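Local coordinates for protein putative PLP-dependent aminotransferase (Bacillus cereus ATCC 10987, PDB 3JU7) that probably acts as a pyridoxal phosphate-dependent aminotransferase of the DegT/DnrJ/EryC1 family, at residues 278-283 with 291-296. Numbering follows the deposited sequence.
Sequences WQLQKT and MPILCP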
loop_
_atom_site.group_PDB
_atom_site.type_symbol
_atom_site.label_atom_id
_atom_site.label_comp_id
_atom_site.label_asym_id
_atom_site.label_seq_id
_atom_site.Cartn_x
_atom_site.Cartn_y
_atom_site.Cartn_z
ATOM N N TRP A 278 15.328 2.135 37.192
ATOM C CA TRP A 278 14.664 1.748 35.951
ATOM C C TRP A 278 13.225 2.202 36.048
ATOM O O TRP A 278 12.625 2.084 37.108
ATOM C CB TRP A 278 14.711 0.244 35.741
ATOM C CG TRP A 278 16.073 -0.293 35.512
ATOM C CD1 TRP A 278 17.016 -0.512 36.440
ATOM C CD2 TRP A 278 16.644 -0.672 34.259
ATOM N NE1 TRP A 278 18.157 -1.000 35.859
ATOM C CE2 TRP A 278 17.953 -1.115 34.517
ATOM C CE3 TRP A 278 16.179 -0.673 32.943
ATOM C CZ2 TRP A 278 18.804 -1.561 33.517
ATOM C CZ3 TRP A 278 17.029 -1.111 31.942
ATOM C CH2 TRP A 278 18.325 -1.560 32.236
ATOM N N GLN A 279 12.656 2.722 34.960
ATOM C CA GLN A 279 11.254 3.148 35.015
ATOM C C GLN A 279 10.433 2.917 33.769
ATOM O O GLN A 279 10.919 3.008 32.628
ATOM C CB GLN A 279 11.124 4.614 35.467
ATOM C CG GLN A 279 11.597 5.622 34.508
ATOM C CD GLN A 279 11.449 7.042 35.060
ATOM O OE1 GLN A 279 11.944 7.372 36.171
ATOM N NE2 GLN A 279 10.776 7.905 34.274
ATOM N N LEU A 280 9.158 2.654 34.040
ATOM C CA LEU A 280 8.169 2.326 33.044
ATOM C C LEU A 280 7.392 3.574 32.652
ATOM O O LEU A 280 7.497 4.619 33.310
ATOM C CB LEU A 280 7.227 1.250 33.597
ATOM C CG LEU A 280 7.940 -0.035 34.041
ATOM C CD1 LEU A 280 7.053 -0.846 34.967
ATOM C CD2 LEU A 280 8.391 -0.861 32.837
ATOM N N GLN A 281 6.622 3.466 31.574
ATOM C CA GLN A 281 5.813 4.591 31.082
ATOM C C GLN A 281 4.706 4.960 32.075
ATOM O O GLN A 281 4.074 4.087 32.651
ATOM C CB GLN A 281 5.213 4.217 29.729
ATOM C CG GLN A 281 4.422 5.302 28.999
ATOM C CD GLN A 281 3.995 4.814 27.601
ATOM O OE1 GLN A 281 3.908 3.612 27.375
ATOM N NE2 GLN A 281 3.740 5.735 26.682
ATOM N N LYS A 282 4.465 6.244 32.279
ATOM C CA LYS A 282 3.357 6.661 33.117
ATOM C C LYS A 282 2.107 6.674 32.237
ATOM O O LYS A 282 1.898 7.602 31.441
ATOM C CB LYS A 282 3.622 8.025 33.743
ATOM N N THR A 283 1.291 5.631 32.337
ATOM C CA THR A 283 0.054 5.560 31.552
ATOM C C THR A 283 -1.006 4.692 32.231
ATOM O O THR A 283 -0.674 3.814 33.011
ATOM C CB THR A 283 0.338 5.087 30.069
ATOM O OG1 THR A 283 -0.865 5.172 29.296
ATOM C CG2 THR A 283 0.908 3.670 29.996
HETATM N N MSE A 291 8.526 -4.573 25.729
HETATM C CA MSE A 291 8.483 -3.988 27.061
HETATM C C MSE A 291 9.404 -2.763 27.050
HETATM O O MSE A 291 10.633 -2.893 27.059
HETATM C CB MSE A 291 8.885 -5.027 28.131
HETATM C CG MSE A 291 9.101 -4.458 29.529
HETATM SE SE MSE A 291 7.623 -3.432 30.212
HETATM C CE MSE A 291 6.374 -4.865 30.266
ATOM N N PRO A 292 8.817 -1.568 26.980
ATOM C CA PRO A 292 9.638 -0.370 27.013
ATOM C C PRO A 292 10.021 0.000 28.445
ATOM O O PRO A 292 9.197 -0.138 29.358
ATOM C CB PRO A 292 8.741 0.711 26.389
ATOM C CG PRO A 292 7.468 0.045 26.026
ATOM C CD PRO A 292 7.399 -1.236 26.806
ATOM N N ILE A 293 11.258 0.458 28.636
ATOM C CA ILE A 293 11.715 0.824 29.964
ATOM C C ILE A 293 12.863 1.817 29.863
ATOM O O ILE A 293 13.654 1.781 28.909
ATOM C CB ILE A 293 12.129 -0.423 30.794
ATOM C CG1 ILE A 293 12.206 -0.077 32.288
ATOM C CG2 ILE A 293 13.462 -1.001 30.295
ATOM C CD1 ILE A 293 12.334 -1.274 33.180
ATOM N N LEU A 294 12.918 2.747 30.810
ATOM C CA LEU A 294 14.034 3.664 30.857
ATOM C C LEU A 294 15.061 3.019 31.749
ATOM O O LEU A 294 14.725 2.511 32.825
ATOM C CB LEU A 294 13.642 5.024 31.417
ATOM C CG LEU A 294 12.541 5.832 30.723
ATOM C CD1 LEU A 294 12.491 7.252 31.364
ATOM C CD2 LEU A 294 12.717 5.873 29.208
ATOM N N CYS A 295 16.301 2.984 31.289
ATOM C CA CYS A 295 17.366 2.475 32.119
ATOM C C CYS A 295 17.758 3.608 33.072
ATOM O O CYS A 295 17.283 4.736 32.922
ATOM C CB CYS A 295 18.530 2.017 31.252
ATOM S SG CYS A 295 19.332 3.345 30.374
ATOM N N PRO A 296 18.577 3.320 34.083
ATOM C CA PRO A 296 19.001 4.387 35.000
ATOM C C PRO A 296 19.781 5.536 34.329
ATOM O O PRO A 296 20.536 5.298 33.388
ATOM C CB PRO A 296 19.905 3.653 35.990
ATOM C CG PRO A 296 19.438 2.278 35.988
ATOM C CD PRO A 296 18.881 1.988 34.612
HETATM O O HOH W 1 6.776 1.153 30.023
#
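Trp278 carries CG anti to its own carbonyl carbon (chi1 -66°), and its indole lies against Cys295 and Pro296. Gln279 has CG between its backbone N and carbonyl carbon (chi1 70°), and its extended chain reaches Leu294. Cys295 and Pro296 cover the same face of the indole. Pro296 CD sits over the five-membered ring, 3.3 Å from its centroid, in a CH-pi contact. Cys295 CA makes a second one over the six-membered ring, and Cys295 CB touches Trp278 CZ3. Ile293 CG2 comes in at the indole edge, 3.8 Å from Trp278 CE3.

Gln279 and Leu294 form a single antiparallel bridge, a hydrogen-bonded pair. Leu294 N gives an almost straight bond to Gln279 O (2.7 Å, 177°), in the plane of that carbonyl. Gln279 N returns one to Leu294 O at 3.0 Å. Beside the bridge the side chains cross, with Gln279 NE2 3.4 Å from Leu294 CD1. Leu280 CD2 meets the selenium of Met291, a selenomethionine, at 3.8 Å. Beyond the bridge a water accepts from Gln281 N and donates to Pro292 O.

This buried packing, away from the annotated sites, probably belongs to the small C-terminal domain of a fold-type I aminotransferase. The bridge and water tie the loop after helix 250-270 to strand 291-294, which pairs with strand 347-350. Helix 301-309 packs on Trp278 and Cys295 through Val304, and helix 338-346 meets Leu294 through Ile343 and Arg346.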